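Local coordinates for geranylgeranyl pyrophosphate synthetase (Pyrococcus horikoshii, PDB 1WY0), which probably builds geranylgeranyl diphosphate, the C20 isoprenoid precursor, by head-to-tail condensation of isopentenyl diphosphate with shorter allylic diphosphates, at residues Ile88-Glu93 / Glu151-Asp156; Asp218-Leu223 / Gly298-Ala303; Asp237-Lys242 / Ser285-Ala290; His249-Ala254 / Arg261-Phe266. All coordinates share one frame; numbering follows the deposited sequence.

Contact 1: Ile88-Glu93 / Glu151-Asp156; sequences IMDMDE and EGQARD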
loop_
_atom_site.group_PDB
_atom_site.type_symbol
_atom_site.label_atom_id
_atom_site.label_comp_id
_atom_site.label_asym_id
_atom_site.label_seq_id
_atom_site.Cartn_x
_atom_site.Cartn_y
_atom_site.Cartn_z
ATOM N N ILE A 88 -5.156 -11.204 -5.790
ATOM C CA ILE A 88 -6.362 -10.557 -6.307
ATOM C C ILE A 88 -6.219 -10.431 -7.813
ATOM O O ILE A 88 -7.148 -10.695 -8.571
ATOM C CB ILE A 88 -6.555 -9.117 -5.748
ATOM C CG1 ILE A 88 -6.916 -9.157 -4.268
ATOM C CG2 ILE A 88 -7.652 -8.404 -6.533
ATOM C CD1 ILE A 88 -7.038 -7.802 -3.626
ATOM N N MET A 89 -5.030 -10.028 -8.232
ATOM C CA MET A 89 -4.731 -9.832 -9.639
ATOM C C MET A 89 -4.629 -11.123 -10.434
ATOM O O MET A 89 -5.216 -11.239 -11.512
ATOM C CB MET A 89 -3.440 -9.024 -9.768
ATOM C CG MET A 89 -3.551 -7.636 -9.152
ATOM S SD MET A 89 -2.074 -6.671 -9.409
ATOM C CE MET A 89 -1.990 -5.694 -7.924
ATOM N N ASP A 90 -3.886 -12.085 -9.896
ATOM C CA ASP A 90 -3.681 -13.378 -10.538
ATOM C C ASP A 90 -4.933 -14.250 -10.484
ATOM O O ASP A 90 -4.983 -15.308 -11.112
ATOM C CB ASP A 90 -2.514 -14.116 -9.860
ATOM C CG ASP A 90 -1.145 -13.550 -10.249
ATOM O OD1 ASP A 90 -1.057 -12.349 -10.585
ATOM O OD2 ASP A 90 -0.147 -14.305 -10.204
ATOM N N MET A 91 -5.941 -13.808 -9.742
ATOM C CA MET A 91 -7.164 -14.587 -9.603
ATOM C C MET A 91 -6.841 -15.934 -8.936
ATOM O O MET A 91 -7.443 -16.960 -9.249
ATOM C CB MET A 91 -7.804 -14.814 -10.977
ATOM C CG MET A 91 -8.223 -13.522 -11.680
ATOM S SD MET A 91 -9.050 -13.762 -13.283
ATOM C CE MET A 91 -10.798 -13.927 -12.740
ATOM N N ASP A 92 -5.885 -15.916 -8.011
ATOM C CA ASP A 92 -5.458 -17.106 -7.294
ATOM C C ASP A 92 -6.566 -17.610 -6.374
ATOM O O ASP A 92 -7.095 -16.894 -5.531
ATOM C CB ASP A 92 -4.222 -16.744 -6.463
ATOM C CG ASP A 92 -3.468 -18.011 -6.072
ATOM O OD1 ASP A 92 -3.474 -18.950 -6.866
ATOM O OD2 ASP A 92 -2.855 -18.029 -5.008
ATOM N N GLU A 93 -6.955 -18.876 -6.592
ATOM C CA GLU A 93 -8.031 -19.426 -5.783
ATOM C C GLU A 93 -7.597 -19.670 -4.332
ATOM O O GLU A 93 -8.197 -19.178 -3.386
ATOM C CB GLU A 93 -8.511 -20.724 -6.432
ATOM C CG GLU A 93 -10.037 -20.799 -6.524
ATOM C CD GLU A 93 -10.519 -20.060 -7.757
ATOM O OE1 GLU A 93 -11.664 -20.250 -8.141
ATOM O OE2 GLU A 93 -9.754 -19.265 -8.298
ATOM N N GLU A 151 6.887 -2.182 -9.698
ATOM C CA GLU A 151 7.287 -2.082 -11.100
ATOM C C GLU A 151 7.380 -3.449 -11.752
ATOM O O GLU A 151 6.952 -3.623 -12.883
ATOM C CB GLU A 151 8.622 -1.345 -11.217
ATOM C CG GLU A 151 8.484 0.165 -11.101
ATOM C CD GLU A 151 9.808 0.846 -10.879
ATOM O OE1 GLU A 151 10.844 0.141 -10.915
ATOM O OE2 GLU A 151 9.821 2.084 -10.668
ATOM N N GLY A 152 7.920 -4.423 -11.026
ATOM C CA GLY A 152 8.032 -5.767 -11.561
ATOM C C GLY A 152 6.671 -6.402 -11.741
ATOM O O GLY A 152 6.436 -7.133 -12.704
ATOM N N GLN A 153 5.762 -6.143 -10.808
ATOM C CA GLN A 153 4.430 -6.700 -10.913
ATOM C C GLN A 153 3.669 -6.004 -12.057
ATOM O O GLN A 153 2.876 -6.633 -12.747
ATOM C CB GLN A 153 3.690 -6.547 -9.578
ATOM C CG GLN A 153 2.242 -7.018 -9.602
ATOM C CD GLN A 153 2.082 -8.481 -9.995
ATOM O OE1 GLN A 153 3.062 -9.156 -10.315
ATOM N NE2 GLN A 153 0.846 -8.974 -9.975
ATOM N N ALA A 154 3.924 -4.714 -12.260
ATOM C CA ALA A 154 3.272 -3.969 -13.338
ATOM C C ALA A 154 3.677 -4.565 -14.691
ATOM O O ALA A 154 2.837 -4.828 -15.549
ATOM C CB ALA A 154 3.671 -2.506 -13.287
ATOM N N ARG A 155 4.971 -4.769 -14.885
ATOM C CA ARG A 155 5.444 -5.352 -16.134
ATOM C C ARG A 155 4.842 -6.736 -16.303
ATOM O O ARG A 155 4.567 -7.168 -17.417
ATOM C CB ARG A 155 6.966 -5.471 -16.136
ATOM C CG ARG A 155 7.695 -4.167 -15.969
ATOM C CD ARG A 155 9.141 -4.349 -16.367
ATOM N NE ARG A 155 10.044 -3.798 -15.376
ATOM C CZ ARG A 155 10.594 -2.590 -15.436
ATOM N NH1 ARG A 155 10.339 -1.782 -16.454
ATOM N NH2 ARG A 155 11.406 -2.199 -14.468
ATOM N N ASP A 156 4.631 -7.429 -15.191
ATOM C CA ASP A 156 4.058 -8.765 -15.258
ATOM C C ASP A 156 2.612 -8.686 -15.734
ATOM O O ASP A 156 2.140 -9.573 -16.449
ATOM C CB ASP A 156 4.146 -9.470 -13.899
ATOM C CG ASP A 156 4.027 -10.983 -14.023
ATOM O OD1 ASP A 156 4.493 -11.540 -15.049
ATOM O OD2 ASP A 156 3.489 -11.628 -13.101
HETATM O O HOH W 1 0.932 -11.418 -11.838
#
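Met89 and Asp90, at the C-terminal end of helix 69-90, both approach the amide of Gln153 on helix 132-159. Asp90 closes the sequence DDIMD, the first aspartate-rich motif of the polyprenyl synthetase fold, which in relatives holds magnesium and the substrate diphosphate. Gln153 sends CG anti to its backbone N (chi1 176°) and bends at the next bond, which carries NE2 across to helix 69-90. Met89 meets that nitrogen with its sulfur, SD lying 3.8 Å from NE2, and the two chains pass at a slant. The carboxylate of Asp90 and the amide are turned 31° against each other. Asp90 OD1 stands 3.9 Å from Gln153 NE2, so a water does the bridging. Lys177 NZ bonds to Gln153 OE1 and forms a salt bridge with Asp156 OD2, fixing which way round the amide sits. Leu112 of the second subunit packs on both Met89 and Gln153, while a bound mercury ion lies about 5 Å from the glutamine side chain. The water accepts from Gln153 NE2 (3.1 Å) and donates to Asp90 OD1 (2.5 Å) and to Asp156 OD2 (2.9 Å).

Contact 2: Asp218-Leu223 / Gly298-Ala303; sequences DDVLDL and GSIDYA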
loop_
_atom_site.group_PDB
_atom_site.type_symbol
_atom_site.label_atom_id
_atom_site.label_comp_id
_atom_site.label_asym_id
_atom_site.label_seq_id
_atom_site.Cartn_x
_atom_site.Cartn_y
_atom_site.Cartn_z
ATOM N N ASP A 218 11.297 -22.864 -9.300
ATOM C CA ASP A 218 9.914 -23.246 -9.024
ATOM C C ASP A 218 9.198 -23.491 -10.334
ATOM O O ASP A 218 8.447 -24.459 -10.464
ATOM C CB ASP A 218 9.179 -22.152 -8.244
ATOM C CG ASP A 218 9.409 -22.256 -6.761
ATOM O OD1 ASP A 218 10.133 -23.190 -6.347
ATOM O OD2 ASP A 218 8.869 -21.415 -6.010
ATOM N N ASP A 219 9.425 -22.610 -11.304
ATOM C CA ASP A 219 8.802 -22.762 -12.608
ATOM C C ASP A 219 9.271 -24.050 -13.267
ATOM O O ASP A 219 8.496 -24.718 -13.946
ATOM C CB ASP A 219 9.117 -21.554 -13.494
ATOM C CG ASP A 219 8.504 -20.265 -12.954
ATOM O OD1 ASP A 219 7.636 -20.364 -12.064
ATOM O OD2 ASP A 219 8.873 -19.163 -13.423
ATOM N N VAL A 220 10.538 -24.402 -13.052
ATOM C CA VAL A 220 11.114 -25.625 -13.612
ATOM C C VAL A 220 10.445 -26.853 -13.002
ATOM O O VAL A 220 10.051 -27.772 -13.708
ATOM C CB VAL A 220 12.633 -25.733 -13.314
ATOM C CG1 VAL A 220 13.105 -27.162 -13.556
ATOM C CG2 VAL A 220 13.417 -24.761 -14.198
ATOM N N LEU A 221 10.347 -26.856 -11.679
ATOM C CA LEU A 221 9.720 -27.940 -10.934
ATOM C C LEU A 221 8.260 -28.138 -11.340
ATOM O O LEU A 221 7.733 -29.240 -11.380
ATOM C CB LEU A 221 9.794 -27.607 -9.444
ATOM C CG LEU A 221 11.159 -27.928 -8.837
ATOM C CD1 LEU A 221 11.205 -27.678 -7.329
ATOM C CD2 LEU A 221 11.570 -29.385 -9.043
ATOM N N ASP A 222 7.588 -27.003 -11.606
ATOM C CA ASP A 222 6.173 -27.069 -11.946
ATOM C C ASP A 222 5.919 -27.901 -13.204
ATOM O O ASP A 222 4.819 -28.378 -13.459
ATOM C CB ASP A 222 5.661 -25.643 -12.147
ATOM C CG ASP A 222 4.154 -25.680 -12.332
ATOM O OD1 ASP A 222 3.456 -25.748 -11.320
ATOM O OD2 ASP A 222 3.699 -25.661 -13.474
ATOM N N LEU A 223 6.975 -28.049 -14.024
ATOM C CA LEU A 223 6.805 -28.792 -15.267
ATOM C C LEU A 223 7.330 -30.225 -15.165
ATOM O O LEU A 223 6.748 -31.167 -15.685
ATOM C CB LEU A 223 7.553 -28.047 -16.370
ATOM C CG LEU A 223 6.910 -26.700 -16.705
ATOM C CD1 LEU A 223 7.564 -26.020 -17.910
ATOM C CD2 LEU A 223 5.425 -26.825 -17.037
ATOM N N GLY A 298 15.359 -27.417 -25.544
ATOM C CA GLY A 298 16.229 -27.331 -24.370
ATOM C C GLY A 298 15.786 -26.231 -23.393
ATOM O O GLY A 298 16.466 -25.894 -22.433
ATOM N N SER A 299 14.611 -25.665 -23.632
ATOM C CA SER A 299 14.110 -24.577 -22.794
ATOM C C SER A 299 14.078 -24.887 -21.293
ATOM O O SER A 299 14.501 -24.066 -20.489
ATOM C CB SER A 299 12.716 -24.158 -23.271
ATOM O OG SER A 299 12.786 -23.603 -24.580
ATOM N N ILE A 300 13.578 -26.055 -20.902
ATOM C CA ILE A 300 13.542 -26.364 -19.481
ATOM C C ILE A 300 14.969 -26.437 -18.929
ATOM O O ILE A 300 15.306 -25.752 -17.969
ATOM C CB ILE A 300 12.808 -27.689 -19.192
ATOM C CG1 ILE A 300 11.366 -27.621 -19.710
ATOM C CG2 ILE A 300 12.791 -27.935 -17.697
ATOM C CD1 ILE A 300 10.521 -28.855 -19.411
ATOM N N ASP A 301 15.800 -27.265 -19.548
ATOM C CA ASP A 301 17.194 -27.426 -19.136
ATOM C C ASP A 301 17.886 -26.054 -19.086
ATOM O O ASP A 301 18.642 -25.751 -18.162
ATOM C CB ASP A 301 17.907 -28.351 -20.134
ATOM C CG ASP A 301 18.912 -29.268 -19.471
ATOM O OD1 ASP A 301 20.030 -28.805 -19.134
ATOM O OD2 ASP A 301 18.579 -30.463 -19.285
ATOM N N TYR A 302 17.619 -25.227 -20.089
ATOM C CA TYR A 302 18.197 -23.891 -20.150
ATOM C C TYR A 302 17.949 -23.126 -18.853
ATOM O O TYR A 302 18.889 -22.642 -18.226
ATOM C CB TYR A 302 17.590 -23.104 -21.311
ATOM C CG TYR A 302 17.913 -21.623 -21.281
ATOM C CD1 TYR A 302 19.124 -21.137 -21.778
ATOM C CD2 TYR A 302 17.007 -20.708 -20.739
ATOM C CE1 TYR A 302 19.425 -19.771 -21.728
ATOM C CE2 TYR A 302 17.293 -19.352 -20.683
ATOM C CZ TYR A 302 18.503 -18.888 -21.176
ATOM O OH TYR A 302 18.798 -17.552 -21.085
ATOM N N ALA A 303 16.678 -23.015 -18.466
ATOM C CA ALA A 303 16.297 -22.301 -17.248
ATOM C C ALA A 303 16.910 -22.936 -16.001
ATOM O O ALA A 303 17.298 -22.234 -15.057
ATOM C CB ALA A 303 14.775 -22.254 -17.126
#
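Val220 faces Ile300 and Ala303 with a separate methyl for each. CG1 rests 4.2 Å from Ile300 CG2, and CG2 lies 4.1 Å from the CB of Ala303. The valine torsion makes this division: CG1 is anti to the backbone N (chi1 164°) and CG2 anti to the carbonyl carbon, so the two methyls reach residues one turn apart on the facing helix. One turn on, Leu223 adds its CB, 4.3 Å from the CD1 tip of Ile300. No hydrogen bond crosses; the join is made of aliphatic carbon alone. The backbones come nearest at Val220 and Ile300, and the axes of the two short helical segments pass 9.9 Å apart at 146°, a roughly antiparallel pairing. In the next shell, Ile246 of helix 245-253 packs on both Val220 and Ala303, and Leu294 and Ile291 of helix 283-296 press on Leu223 and Ile300 respectively. Just before Ile300, Gly298, with positive phi, is the C-prime residue of the Schellman motif ending helix 283-296, and helix 299-315 starts straight after. Asp218, Asp219 and Asp222 point elsewhere, into salt bridges with Arg340, Lys242 and Lys232. Together with Val220 and Leu221 they spell DDVLD, the second aspartate-rich motif of polyprenyl synthetases, here backed by a helix-helix core.

Contact 3: Asp237-Lys242 / Ser285-Ala290; sequences DIRKGK and SDVMEA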
loop_
_atom_site.group_PDB
_atom_site.type_symbol
_atom_site.label_atom_id
_atom_site.label_comp_id
_atom_site.label_asym_id
_atom_site.label_seq_id
_atom_site.Cartn_x
_atom_site.Cartn_y
_atom_site.Cartn_z
ATOM N N ASP A 237 1.414 -24.259 -14.964
ATOM C CA ASP A 237 1.864 -22.960 -15.446
ATOM C C ASP A 237 1.589 -22.868 -16.950
ATOM O O ASP A 237 1.461 -21.774 -17.499
ATOM C CB ASP A 237 3.361 -22.753 -15.191
ATOM C CG ASP A 237 3.671 -22.389 -13.745
ATOM O OD1 ASP A 237 2.740 -22.023 -12.995
ATOM O OD2 ASP A 237 4.857 -22.450 -13.364
ATOM N N ILE A 238 1.503 -24.015 -17.617
ATOM C CA ILE A 238 1.225 -24.024 -19.052
ATOM C C ILE A 238 -0.252 -23.717 -19.259
ATOM O O ILE A 238 -0.638 -22.942 -20.138
ATOM C CB ILE A 238 1.504 -25.402 -19.689
ATOM C CG1 ILE A 238 2.969 -25.800 -19.492
ATOM C CG2 ILE A 238 1.152 -25.361 -21.176
ATOM C CD1 ILE A 238 3.947 -24.883 -20.193
ATOM N N ARG A 239 -1.075 -24.348 -18.432
ATOM C CA ARG A 239 -2.511 -24.128 -18.471
ATOM C C ARG A 239 -2.824 -22.689 -18.079
ATOM O O ARG A 239 -3.816 -22.094 -18.481
ATOM C CB ARG A 239 -3.177 -25.086 -17.480
ATOM C CG ARG A 239 -2.971 -26.558 -17.840
ATOM C CD ARG A 239 -4.278 -27.356 -17.756
ATOM N NE ARG A 239 -4.109 -28.545 -16.914
ATOM C CZ ARG A 239 -4.433 -28.433 -15.612
ATOM N NH1 ARG A 239 -4.883 -27.286 -15.136
ATOM N NH2 ARG A 239 -4.291 -29.486 -14.801
ATOM N N LYS A 240 -1.938 -22.150 -17.222
ATOM C CA LYS A 240 -2.112 -20.779 -16.760
ATOM C C LYS A 240 -1.654 -19.768 -17.812
ATOM O O LYS A 240 -1.996 -18.592 -17.782
ATOM C CB LYS A 240 -1.273 -20.600 -15.495
ATOM C CG LYS A 240 -2.126 -20.588 -14.228
ATOM C CD LYS A 240 -1.392 -21.218 -13.040
ATOM C CE LYS A 240 -0.376 -20.260 -12.407
ATOM N NZ LYS A 240 0.631 -21.028 -11.676
ATOM N N GLY A 241 -0.823 -20.257 -18.746
ATOM C CA GLY A 241 -0.172 -19.327 -19.651
ATOM C C GLY A 241 0.733 -18.377 -18.867
ATOM O O GLY A 241 0.756 -17.174 -19.089
ATOM N N LYS A 242 1.502 -18.887 -17.913
ATOM C CA LYS A 242 2.376 -18.036 -17.119
ATOM C C LYS A 242 3.687 -17.769 -17.851
ATOM O O LYS A 242 4.267 -18.679 -18.428
ATOM C CB LYS A 242 2.671 -18.711 -15.781
ATOM C CG LYS A 242 3.371 -17.836 -14.778
ATOM C CD LYS A 242 4.015 -18.692 -13.688
ATOM C CE LYS A 242 4.582 -17.838 -12.584
ATOM N NZ LYS A 242 5.385 -18.677 -11.646
ATOM N N SER A 285 -3.130 -34.547 -22.754
ATOM C CA SER A 285 -2.412 -34.604 -24.024
ATOM C C SER A 285 -1.838 -33.260 -24.467
ATOM O O SER A 285 -0.717 -33.205 -24.952
ATOM C CB SER A 285 -3.331 -35.143 -25.123
ATOM O OG SER A 285 -2.643 -35.234 -26.361
ATOM N N ASP A 286 -2.604 -32.184 -24.304
ATOM C CA ASP A 286 -2.137 -30.856 -24.708
ATOM C C ASP A 286 -1.024 -30.363 -23.798
ATOM O O ASP A 286 -0.065 -29.740 -24.259
ATOM C CB ASP A 286 -3.275 -29.837 -24.693
ATOM C CG ASP A 286 -4.366 -30.165 -25.681
ATOM O OD1 ASP A 286 -4.053 -30.635 -26.792
ATOM O OD2 ASP A 286 -5.547 -29.938 -25.348
ATOM N N VAL A 287 -1.171 -30.628 -22.500
ATOM C CA VAL A 287 -0.164 -30.237 -21.526
ATOM C C VAL A 287 1.158 -30.912 -21.881
ATOM O O VAL A 287 2.204 -30.262 -21.929
ATOM C CB VAL A 287 -0.571 -30.658 -20.095
ATOM C CG1 VAL A 287 0.655 -30.679 -19.172
ATOM C CG2 VAL A 287 -1.607 -29.696 -19.554
ATOM N N MET A 288 1.109 -32.216 -22.133
ATOM C CA MET A 288 2.315 -32.957 -22.476
ATOM C C MET A 288 2.881 -32.531 -23.821
ATOM O O MET A 288 4.090 -32.445 -23.984
ATOM C CB MET A 288 2.045 -34.466 -22.490
ATOM C CG MET A 288 3.299 -35.295 -22.748
ATOM S SD MET A 288 3.123 -37.029 -22.322
ATOM C CE MET A 288 2.816 -36.886 -20.562
ATOM N N GLU A 289 2.010 -32.275 -24.790
ATOM C CA GLU A 289 2.468 -31.843 -26.105
ATOM C C GLU A 289 3.191 -30.503 -25.984
ATOM O O GLU A 289 4.097 -30.214 -26.759
ATOM C CB GLU A 289 1.292 -31.707 -27.078
ATOM C CG GLU A 289 1.650 -30.933 -28.345
ATOM C CD GLU A 289 0.551 -30.917 -29.395
ATOM O OE1 GLU A 289 -0.631 -31.161 -29.060
ATOM O OE2 GLU A 289 0.879 -30.639 -30.570
ATOM N N ALA A 290 2.786 -29.696 -25.003
ATOM C CA ALA A 290 3.390 -28.382 -24.769
ATOM C C ALA A 290 4.743 -28.519 -24.079
ATOM O O ALA A 290 5.690 -27.808 -24.400
ATOM C CB ALA A 290 2.459 -27.519 -23.925
#
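The guanidinium of Arg239 is met obliquely by Val287, whose CG2 sits 3.8 Å from NE. The same methyl also touches the aliphatic part of the arginine, 3.8 Å from CG; the chain, bent at chi2 and chi3, crosses the valine at a slant. The other flat group, the Asp237 carboxylate, is engaged within its own segment: Lys240 NZ reaches OD1 at 2.7 Å, nearly in line with the C-O bond, and forms a salt bridge there. The rest of the contact is plain hydrocarbon. Ile238 has CG2 anti to the backbone N and CG1 anti to the carbonyl carbon (chi1 -60°), and this brings CG2 to 3.7 Å from Ala290 CB. Phe266, Leu223 and Leu294 also pack on Ile238, so the buried side of the contact continues into the core while Arg239 lies at the surface. Helix 236-240 stops at Gly241, whose positive phi lets the chain turn back: Lys242 N bonds to Asp237 O at 2.9 Å, and Gly241 N makes a weak bond to Ile238 O. That pairing is a Schellman motif, and it ends helix 236-240 beside the second aspartate-rich motif.

Contact 4: His249-Ala254 / Arg261-Phe266; sequences HFFENA and RFLKIF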
loop_
_atom_site.group_PDB
_atom_site.type_symbol
_atom_site.label_atom_id
_atom_site.label_comp_id
_atom_site.label_asym_id
_atom_site.label_seq_id
_atom_site.Cartn_x
_atom_site.Cartn_y
_atom_site.Cartn_z
ATOM N N HIS A 249 12.512 -18.585 -23.301
ATOM C CA HIS A 249 13.554 -19.240 -24.084
ATOM C C HIS A 249 12.928 -19.951 -25.271
ATOM O O HIS A 249 13.458 -19.915 -26.377
ATOM C CB HIS A 249 14.312 -20.263 -23.242
ATOM C CG HIS A 249 15.336 -21.037 -24.016
ATOM N ND1 HIS A 249 15.032 -22.186 -24.715
ATOM C CD2 HIS A 249 16.668 -20.852 -24.163
ATOM C CE1 HIS A 249 16.131 -22.676 -25.259
ATOM N NE2 HIS A 249 17.138 -21.884 -24.937
ATOM N N PHE A 250 11.797 -20.605 -25.047
ATOM C CA PHE A 250 11.144 -21.337 -26.134
ATOM C C PHE A 250 10.691 -20.415 -27.273
ATOM O O PHE A 250 10.888 -20.683 -28.453
ATOM C CB PHE A 250 9.937 -22.082 -25.564
ATOM C CG PHE A 250 9.072 -22.568 -26.690
ATOM C CD1 PHE A 250 7.940 -21.848 -27.047
ATOM C CD2 PHE A 250 9.386 -23.748 -27.342
ATOM C CE1 PHE A 250 7.116 -22.314 -28.062
ATOM C CE2 PHE A 250 8.556 -24.211 -28.361
ATOM C CZ PHE A 250 7.422 -23.495 -28.725
ATOM N N PHE A 251 10.019 -19.309 -26.890
ATOM C CA PHE A 251 9.571 -18.352 -27.901
ATOM C C PHE A 251 10.750 -17.742 -28.671
ATOM O O PHE A 251 10.647 -17.367 -29.833
ATOM C CB PHE A 251 8.777 -17.239 -27.209
ATOM C CG PHE A 251 7.383 -17.715 -26.913
ATOM C CD1 PHE A 251 6.773 -18.638 -27.752
ATOM C CD2 PHE A 251 6.705 -17.214 -25.814
ATOM C CE1 PHE A 251 5.479 -19.065 -27.486
ATOM C CE2 PHE A 251 5.408 -17.647 -25.554
ATOM C CZ PHE A 251 4.792 -18.571 -26.386
ATOM N N GLU A 252 11.894 -17.616 -27.970
ATOM C CA GLU A 252 13.067 -17.055 -28.636
ATOM C C GLU A 252 13.707 -18.034 -29.634
ATOM O O GLU A 252 14.358 -17.648 -30.596
ATOM C CB GLU A 252 14.093 -16.632 -27.584
ATOM C CG GLU A 252 14.895 -15.408 -28.042
ATOM C CD GLU A 252 15.396 -14.635 -26.843
ATOM O OE1 GLU A 252 14.587 -14.019 -26.164
ATOM O OE2 GLU A 252 16.612 -14.608 -26.633
ATOM N N ASN A 253 13.520 -19.340 -29.380
ATOM C CA ASN A 253 14.287 -20.302 -30.163
ATOM C C ASN A 253 13.445 -21.158 -31.121
ATOM O O ASN A 253 13.961 -21.790 -32.040
ATOM C CB ASN A 253 15.055 -21.192 -29.184
ATOM C CG ASN A 253 16.355 -20.526 -28.807
ATOM O OD1 ASN A 253 17.325 -20.520 -29.560
ATOM N ND2 ASN A 253 16.397 -20.042 -27.551
ATOM N N ALA A 254 12.121 -21.206 -30.877
ATOM C CA ALA A 254 11.306 -22.165 -31.629
ATOM C C ALA A 254 10.935 -21.687 -33.044
ATOM O O ALA A 254 10.854 -20.498 -33.324
ATOM C CB ALA A 254 10.044 -22.470 -30.828
ATOM N N ARG A 261 1.667 -23.761 -32.658
ATOM C CA ARG A 261 0.961 -24.864 -32.014
ATOM C C ARG A 261 0.994 -24.720 -30.486
ATOM O O ARG A 261 0.025 -24.954 -29.772
ATOM C CB ARG A 261 1.648 -26.159 -32.448
ATOM C CG ARG A 261 1.000 -27.407 -31.852
ATOM C CD ARG A 261 -0.525 -27.383 -31.970
ATOM N NE ARG A 261 -1.093 -28.655 -31.515
ATOM C CZ ARG A 261 -2.410 -28.689 -31.263
ATOM N NH1 ARG A 261 -3.147 -27.608 -31.443
ATOM N NH2 ARG A 261 -2.962 -29.814 -30.805
ATOM N N PHE A 262 2.184 -24.340 -29.991
ATOM C CA PHE A 262 2.333 -24.111 -28.561
ATOM C C PHE A 262 1.333 -23.066 -28.053
ATOM O O PHE A 262 0.802 -23.141 -26.952
ATOM C CB PHE A 262 3.760 -23.616 -28.332
ATOM C CG PHE A 262 3.998 -23.426 -26.864
ATOM C CD1 PHE A 262 4.227 -24.535 -26.058
ATOM C CD2 PHE A 262 4.068 -22.148 -26.337
ATOM C CE1 PHE A 262 4.537 -24.359 -24.718
ATOM C CE2 PHE A 262 4.381 -21.980 -24.992
ATOM C CZ PHE A 262 4.617 -23.082 -24.180
ATOM N N LEU A 263 1.112 -22.038 -28.896
ATOM C CA LEU A 263 0.227 -20.952 -28.485
ATOM C C LEU A 263 -1.242 -21.379 -28.435
ATOM O O LEU A 263 -2.047 -20.860 -27.672
ATOM C CB LEU A 263 0.411 -19.783 -29.453
ATOM C CG LEU A 263 1.475 -18.794 -28.972
ATOM C CD1 LEU A 263 1.531 -17.532 -29.834
ATOM C CD2 LEU A 263 1.241 -18.321 -27.537
ATOM N N LYS A 264 -1.606 -22.328 -29.314
ATOM C CA LYS A 264 -2.959 -22.852 -29.239
ATOM C C LYS A 264 -3.214 -23.495 -27.871
ATOM O O LYS A 264 -4.225 -23.269 -27.219
ATOM C CB LYS A 264 -3.144 -23.884 -30.349
ATOM C CG LYS A 264 -3.568 -23.243 -31.674
ATOM C CD LYS A 264 -4.220 -24.250 -32.619
ATOM C CE LYS A 264 -3.271 -24.690 -33.738
ATOM N NZ LYS A 264 -3.650 -26.019 -34.205
ATOM N N ILE A 265 -2.248 -24.339 -27.457
ATOM C CA ILE A 265 -2.432 -25.098 -26.223
ATOM C C ILE A 265 -1.733 -24.455 -25.020
ATOM O O ILE A 265 -1.324 -25.123 -24.077
ATOM C CB ILE A 265 -1.877 -26.506 -26.442
ATOM C CG1 ILE A 265 -0.406 -26.430 -26.855
ATOM C CG2 ILE A 265 -2.650 -27.205 -27.574
ATOM C CD1 ILE A 265 0.183 -27.806 -27.159
ATOM N N PHE A 266 -1.571 -23.117 -25.083
ATOM C CA PHE A 266 -0.922 -22.362 -24.018
ATOM C C PHE A 266 -1.894 -21.388 -23.348
ATOM O O PHE A 266 -2.489 -20.529 -23.984
ATOM C CB PHE A 266 0.251 -21.593 -24.626
ATOM C CG PHE A 266 1.025 -20.906 -23.540
ATOM C CD1 PHE A 266 1.568 -21.657 -22.504
ATOM C CD2 PHE A 266 1.194 -19.532 -23.573
ATOM C CE1 PHE A 266 2.286 -21.025 -21.499
ATOM C CE2 PHE A 266 1.916 -18.905 -22.560
ATOM C CZ PHE A 266 2.464 -19.647 -21.522
#
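Phe262 carries the aromatic part, meeting Phe250 and Phe251 in a three-ring cluster between two consecutive helices. Phe250 brings CE1 over one face of the Phe262 ring, 3.5 Å from CD2; the centroids are 4.5 Å apart and the planes inclined at 46°. Phe251 crosses Phe262 at about a right angle, its ring plane 79° from the other and its CE1 3.6 Å from CD2. Phe262 has CG anti to its backbone N (chi1 -177°), and this puts its ring against both. An aliphatic side chain adds to the join: Leu263 CD2 lies 3.7 Å from Phe251 CZ. Within its own segment, Ala254 CB lies over a face of Phe250, offset toward the rim. Leu293 and Leu294 of helix 283-296 also pack on Phe262. Putting an alanine at Phe262 would probably open a gap beneath Phe250 CE1 and leave the Phe251 ring freer to turn. Inside segment 249-254, Asn253 ND2 donates to His249 O at 3.2 Å, the acceptor near the amide plane. Since no hydrogen bond or charge pair spans the two segments, these two consecutive helices are joined here by ring shape and dispersion.

Contacts 2, 3 and 4 form one connected region, their centres 10 to 14 Å apart, whereas contact 1 lies 20 Å or more from each by its centre. Contacts 2 and 4 are buried and apolar, aliphatic in one and aromatic in the other; contact 3 is only partly buried, with an exposed arginine at its margin. Contact 1, also buried and nearest the chain's centre, differs in kind: its polar groups meet through water beside the subunit interface. Contacts 2 and 3 use the successive helices 283-296 and 299-315 and touch; Glu289 OE2 to Arg261 NE (3.0 Å) links contacts 3 and 4. Contact 1 holds the end of the first aspartate-rich motif, contact 2 the whole second.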